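Local coordinates for protein beta-galactosidase (Bacillus circulans subsp. alkalophilus, PDB 3TTY) that hydrolyses terminal beta-D-galactosyl residues from beta-galactosides, working as a glycoside hydrolase built on a TIM barrel, at residues N210-R223 / W405-P417. Numbering follows the deposited sequence.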
loop_
_atom_site.group_PDB
_atom_site.type_symbol
_atom_site.label_atom_id
_atom_site.label_comp_id
_atom_site.label_asym_id
_atom_site.label_seq_id
_atom_site.Cartn_x
_atom_site.Cartn_y
_atom_site.Cartn_z
ATOM N N ASN A 210 12.301 0.125 -5.192
ATOM C CA ASN A 210 13.622 0.650 -4.837
ATOM C C ASN A 210 14.540 -0.329 -4.103
ATOM O O ASN A 210 15.590 0.062 -3.600
ATOM C CB ASN A 210 13.493 1.940 -4.012
ATOM C CG ASN A 210 12.674 1.756 -2.722
ATOM O OD1 ASN A 210 12.100 2.718 -2.209
ATOM N ND2 ASN A 210 12.615 0.531 -2.203
ATOM N N ARG A 211 14.144 -1.594 -4.027
ATOM C CA ARG A 211 14.949 -2.595 -3.331
ATOM C C ARG A 211 15.609 -3.519 -4.352
ATOM O O ARG A 211 15.052 -3.753 -5.425
ATOM C CB ARG A 211 14.076 -3.413 -2.372
ATOM C CG ARG A 211 14.318 -3.166 -0.886
ATOM C CD ARG A 211 13.948 -1.766 -0.454
ATOM N NE ARG A 211 14.886 -0.773 -0.969
ATOM C CZ ARG A 211 16.022 -0.432 -0.369
ATOM N NH1 ARG A 211 16.374 -1.012 0.775
ATOM N NH2 ARG A 211 16.815 0.483 -0.916
ATOM N N THR A 212 16.785 -4.050 -4.019
ATOM C CA THR A 212 17.494 -4.930 -4.941
ATOM C C THR A 212 18.434 -5.885 -4.212
ATOM O O THR A 212 18.961 -5.559 -3.156
ATOM C CB THR A 212 18.317 -4.123 -5.970
ATOM O OG1 THR A 212 18.718 -4.975 -7.050
ATOM C CG2 THR A 212 19.554 -3.518 -5.309
ATOM N N ASN A 213 18.634 -7.065 -4.795
ATOM C CA ASN A 213 19.594 -8.038 -4.293
ATOM C C ASN A 213 21.012 -7.747 -4.794
ATOM O O ASN A 213 21.996 -8.119 -4.157
ATOM C CB ASN A 213 19.196 -9.432 -4.758
ATOM C CG ASN A 213 17.891 -9.893 -4.160
ATOM O OD1 ASN A 213 17.655 -9.744 -2.968
ATOM N ND2 ASN A 213 17.032 -10.448 -4.988
ATOM N N PHE A 214 21.098 -7.088 -5.948
ATOM C CA PHE A 214 22.371 -6.841 -6.614
ATOM C C PHE A 214 22.498 -5.392 -7.072
ATOM O O PHE A 214 22.150 -5.074 -8.206
ATOM C CB PHE A 214 22.536 -7.802 -7.804
ATOM C CG PHE A 214 23.365 -8.993 -7.475
ATOM C CD1 PHE A 214 22.827 -10.049 -6.753
ATOM C CD2 PHE A 214 24.710 -9.034 -7.823
ATOM C CE1 PHE A 214 23.619 -11.139 -6.402
ATOM C CE2 PHE A 214 25.495 -10.118 -7.475
ATOM C CZ PHE A 214 24.950 -11.167 -6.763
ATOM N N GLN A 215 23.007 -4.512 -6.207
ATOM C CA GLN A 215 22.962 -3.083 -6.540
ATOM C C GLN A 215 23.792 -2.740 -7.782
ATOM O O GLN A 215 23.453 -1.815 -8.527
ATOM C CB GLN A 215 23.256 -2.138 -5.346
ATOM C CG GLN A 215 23.611 -2.757 -3.998
ATOM C CD GLN A 215 22.525 -3.630 -3.381
ATOM O OE1 GLN A 215 22.514 -4.839 -3.591
ATOM N NE2 GLN A 215 21.639 -3.031 -2.586
ATOM N N GLY A 216 24.852 -3.506 -8.025
ATOM C CA GLY A 216 25.710 -3.249 -9.161
ATOM C C GLY A 216 24.946 -3.336 -10.467
ATOM O O GLY A 216 25.139 -2.520 -11.378
ATOM N N ILE A 217 24.078 -4.336 -10.561
ATOM C CA ILE A 217 23.233 -4.510 -11.732
ATOM C C ILE A 217 22.193 -3.377 -11.830
ATOM O O ILE A 217 22.031 -2.752 -12.870
ATOM C CB ILE A 217 22.536 -5.881 -11.675
ATOM C CG1 ILE A 217 23.586 -6.990 -11.574
ATOM C CG2 ILE A 217 21.650 -6.090 -12.890
ATOM C CD1 ILE A 217 23.003 -8.398 -11.557
ATOM N N SER A 218 21.499 -3.117 -10.728
ATOM C CA SER A 218 20.480 -2.078 -10.681
ATOM C C SER A 218 21.068 -0.717 -11.027
ATOM O O SER A 218 20.469 0.064 -11.766
ATOM C CB SER A 218 19.861 -2.039 -9.293
ATOM O OG SER A 218 19.157 -3.240 -9.032
ATOM N N LEU A 219 22.248 -0.443 -10.489
ATOM C CA LEU A 219 22.934 0.817 -10.733
ATOM C C LEU A 219 23.265 0.986 -12.215
ATOM O O LEU A 219 22.945 2.011 -12.805
ATOM C CB LEU A 219 24.208 0.892 -9.890
ATOM C CG LEU A 219 25.075 2.149 -9.987
ATOM C CD1 LEU A 219 24.235 3.394 -9.812
ATOM C CD2 LEU A 219 26.215 2.101 -8.949
ATOM N N ASP A 220 23.905 -0.026 -12.804
ATOM C CA ASP A 220 24.220 -0.027 -14.231
ATOM C C ASP A 220 23.011 0.054 -15.137
ATOM O O ASP A 220 23.084 0.645 -16.201
ATOM C CB ASP A 220 25.056 -1.252 -14.629
ATOM C CG ASP A 220 26.517 -1.104 -14.243
ATOM O OD1 ASP A 220 27.253 -2.111 -14.311
ATOM O OD2 ASP A 220 26.920 0.012 -13.840
ATOM N N TYR A 221 21.902 -0.550 -14.740
ATOM C CA TYR A 221 20.737 -0.503 -15.609
ATOM C C TYR A 221 20.165 0.923 -15.669
ATOM O O TYR A 221 19.740 1.401 -16.733
ATOM C CB TYR A 221 19.682 -1.521 -15.172
ATOM C CG TYR A 221 18.689 -1.812 -16.268
ATOM C CD1 TYR A 221 19.017 -2.671 -17.322
ATOM C CD2 TYR A 221 17.425 -1.221 -16.262
ATOM C CE1 TYR A 221 18.106 -2.936 -18.338
ATOM C CE2 TYR A 221 16.511 -1.483 -17.265
ATOM C CZ TYR A 221 16.860 -2.331 -18.300
ATOM O OH TYR A 221 15.955 -2.575 -19.292
ATOM N N ARG A 222 20.182 1.608 -14.528
ATOM C CA ARG A 222 19.757 2.997 -14.486
ATOM C C ARG A 222 20.689 3.883 -15.324
ATOM O O ARG A 222 20.219 4.756 -16.059
ATOM C CB ARG A 222 19.620 3.482 -13.035
ATOM C CG ARG A 222 18.374 2.932 -12.346
ATOM C CD ARG A 222 18.514 2.809 -10.833
ATOM N NE ARG A 222 17.269 2.341 -10.214
ATOM C CZ ARG A 222 16.856 1.071 -10.216
ATOM N NH1 ARG A 222 17.592 0.129 -10.799
ATOM N NH2 ARG A 222 15.705 0.738 -9.641
ATOM N N ARG A 223 22.001 3.646 -15.258
ATOM C CA ARG A 223 22.909 4.364 -16.156
ATOM C C ARG A 223 22.487 4.124 -17.606
ATOM O O ARG A 223 22.388 5.051 -18.401
ATOM C CB ARG A 223 24.359 3.917 -15.970
ATOM C CG ARG A 223 24.933 4.151 -14.603
ATOM C CD ARG A 223 26.342 3.577 -14.477
ATOM N NE ARG A 223 27.095 4.254 -13.420
ATOM C CZ ARG A 223 27.797 3.649 -12.468
ATOM N NH1 ARG A 223 27.865 2.322 -12.421
ATOM N NH2 ARG A 223 28.433 4.381 -11.553
ATOM N N TRP A 405 23.792 12.201 -9.366
ATOM C CA TRP A 405 22.722 11.222 -9.594
ATOM C C TRP A 405 23.150 9.777 -9.347
ATOM O O TRP A 405 22.329 8.953 -8.908
ATOM C CB TRP A 405 22.107 11.350 -11.004
ATOM C CG TRP A 405 20.924 12.259 -11.077
ATOM C CD1 TRP A 405 19.609 11.910 -10.955
ATOM C CD2 TRP A 405 20.943 13.679 -11.296
ATOM N NE1 TRP A 405 18.804 13.027 -11.088
ATOM C CE2 TRP A 405 19.599 14.123 -11.303
ATOM C CE3 TRP A 405 21.965 14.615 -11.507
ATOM C CZ2 TRP A 405 19.252 15.465 -11.494
ATOM C CZ3 TRP A 405 21.615 15.951 -11.701
ATOM C CH2 TRP A 405 20.273 16.363 -11.689
ATOM N N GLU A 406 24.413 9.462 -9.636
ATOM C CA GLU A 406 24.902 8.082 -9.512
ATOM C C GLU A 406 25.072 7.761 -8.042
ATOM O O GLU A 406 24.720 6.675 -7.577
ATOM C CB GLU A 406 26.209 7.869 -10.280
ATOM C CG GLU A 406 26.041 7.950 -11.802
ATOM C CD GLU A 406 27.313 7.628 -12.584
ATOM O OE1 GLU A 406 28.415 7.978 -12.116
ATOM O OE2 GLU A 406 27.209 7.025 -13.678
ATOM N N ASN A 407 25.595 8.725 -7.301
ATOM C CA ASN A 407 25.621 8.617 -5.849
ATOM C C ASN A 407 24.205 8.397 -5.299
ATOM O O ASN A 407 23.990 7.549 -4.430
ATOM C CB ASN A 407 26.224 9.884 -5.253
ATOM C CG ASN A 407 26.302 9.841 -3.746
ATOM O OD1 ASN A 407 26.725 8.841 -3.170
ATOM N ND2 ASN A 407 25.896 10.936 -3.090
ATOM N N ARG A 408 23.244 9.166 -5.813
ATOM C CA ARG A 408 21.851 9.031 -5.402
ATOM C C ARG A 408 21.302 7.621 -5.648
ATOM O O ARG A 408 20.722 7.008 -4.753
ATOM C CB ARG A 408 20.976 10.059 -6.123
ATOM C CG ARG A 408 19.496 9.926 -5.794
ATOM C CD ARG A 408 18.685 11.135 -6.260
ATOM N NE ARG A 408 17.282 11.058 -5.854
ATOM C CZ ARG A 408 16.366 11.984 -6.146
ATOM N NH1 ARG A 408 16.707 13.059 -6.845
ATOM N NH2 ARG A 408 15.109 11.831 -5.752
ATOM N N TRP A 409 21.472 7.119 -6.868
ATOM C CA TRP A 409 21.020 5.775 -7.212
ATOM C C TRP A 409 21.600 4.703 -6.287
ATOM O O TRP A 409 20.868 3.840 -5.780
ATOM C CB TRP A 409 21.398 5.443 -8.651
ATOM C CG TRP A 409 20.680 6.264 -9.679
ATOM C CD1 TRP A 409 19.488 6.918 -9.527
ATOM C CD2 TRP A 409 21.117 6.528 -11.018
ATOM N NE1 TRP A 409 19.160 7.563 -10.694
ATOM C CE2 TRP A 409 20.139 7.339 -11.625
ATOM C CE3 TRP A 409 22.241 6.154 -11.761
ATOM C CZ2 TRP A 409 20.242 7.772 -12.946
ATOM C CZ3 TRP A 409 22.352 6.589 -13.058
ATOM C CH2 TRP A 409 21.352 7.389 -13.647
ATOM N N ALA A 410 22.911 4.744 -6.077
ATOM C CA ALA A 410 23.545 3.775 -5.180
ATOM C C ALA A 410 22.992 3.871 -3.747
ATOM O O ALA A 410 22.657 2.848 -3.130
ATOM C CB ALA A 410 25.055 3.929 -5.193
ATOM N N LEU A 411 22.868 5.093 -3.231
ATOM C CA LEU A 411 22.276 5.288 -1.907
ATOM C C LEU A 411 20.860 4.750 -1.842
ATOM O O LEU A 411 20.492 4.071 -0.895
ATOM C CB LEU A 411 22.265 6.764 -1.521
ATOM C CG LEU A 411 23.546 7.326 -0.920
ATOM C CD1 LEU A 411 23.363 8.798 -0.624
ATOM C CD2 LEU A 411 23.922 6.553 0.342
ATOM N N GLU A 412 20.054 5.040 -2.853
ATOM C CA GLU A 412 18.653 4.643 -2.786
ATOM C C GLU A 412 18.444 3.149 -3.021
ATOM O O GLU A 412 17.417 2.598 -2.630
ATOM C CB GLU A 412 17.802 5.482 -3.741
ATOM C CG GLU A 412 17.750 6.956 -3.338
ATOM C CD GLU A 412 16.860 7.805 -4.238
ATOM O OE1 GLU A 412 16.285 7.262 -5.211
ATOM O OE2 GLU A 412 16.753 9.025 -3.969
ATOM N N LEU A 413 19.410 2.498 -3.658
ATOM C CA LEU A 413 19.322 1.060 -3.919
ATOM C C LEU A 413 19.945 0.247 -2.795
ATOM O O LEU A 413 19.736 -0.962 -2.698
ATOM C CB LEU A 413 20.016 0.712 -5.236
ATOM C CG LEU A 413 19.283 1.149 -6.494
ATOM C CD1 LEU A 413 20.244 1.302 -7.679
ATOM C CD2 LEU A 413 18.206 0.133 -6.784
ATOM N N SER A 414 20.731 0.916 -1.961
ATOM C CA SER A 414 21.447 0.262 -0.883
ATOM C C SER A 414 20.510 -0.460 0.081
ATOM O O SER A 414 19.449 0.057 0.452
ATOM C CB SER A 414 22.281 1.291 -0.113
ATOM O OG SER A 414 23.108 0.654 0.853
ATOM N N SER A 415 20.911 -1.656 0.487
ATOM C CA SER A 415 20.207 -2.370 1.544
ATOM C C SER A 415 20.792 -2.002 2.909
ATOM O O SER A 415 21.799 -2.575 3.339
ATOM C CB SER A 415 20.272 -3.882 1.314
ATOM O OG SER A 415 19.805 -4.590 2.457
ATOM N N GLY A 416 20.155 -1.047 3.587
ATOM C CA GLY A 416 20.695 -0.462 4.804
ATOM C C GLY A 416 21.549 0.733 4.424
ATOM O O GLY A 416 21.799 0.951 3.234
ATOM N N PRO A 417 22.027 1.502 5.419
ATOM C CA PRO A 417 21.881 1.269 6.864
ATOM C C PRO A 417 20.584 1.796 7.490
ATOM O O PRO A 417 20.317 1.465 8.649
ATOM C CB PRO A 417 23.086 2.004 7.455
ATOM C CG PRO A 417 23.315 3.131 6.507
ATOM C CD PRO A 417 22.927 2.636 5.134
HETATM O O HOH W 1 17.808 -2.896 -1.533
#
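Two helices packed as a roughly antiparallel pair, 143° between their N-to-C directions, with the axes of segments 215-223 and 405-413 coming within 9.7 Å of each other, meet where Leu413 enters helix 215-223 as a knob into the hole formed by Gln215, Ser218, Leu219 and Arg222. Its CD2 lies over one face of the Arg222 guanidinium, 3.8 Å from CZ, while Arg222 NH1 turns back to Ser218 O and bridges to Glu206. Further along, Arg222 CB sits over the Trp409 six-membered ring, 3.9 Å from its centroid, in a CH-pi contact, and Leu219 CD1 comes to the ring's edge. The interface thereby joins the TIM-barrel part of the chain to the trimerisation domain. Beyond the tryptophan, the extended Arg223 chain (chi2 176°) carries NE to Glu406 OE2, 2.8 Å away and nearly straight at 170°, though the carboxylate is met from above its plane. Arg223 NH1 holds Asp220 OD2, NH2 reaches Glu493 O, and Lys465 shares Glu406. A methionine in place of Arg223 would probably leave Asp220 and Glu406 without the cation they share and remove the ionic link between the helices here. At the other end of the interface, the Arg211 chain, kinked at chi2 and chi3, brings NH2 to Ser414 O at 3.0 Å and, by a weak bond, to Glu412 O, as a water links Thr212 N to Leu413 O. Just past this helix terminus, Ser415 OG hydrogen-bonds Asn314 of the second subunit.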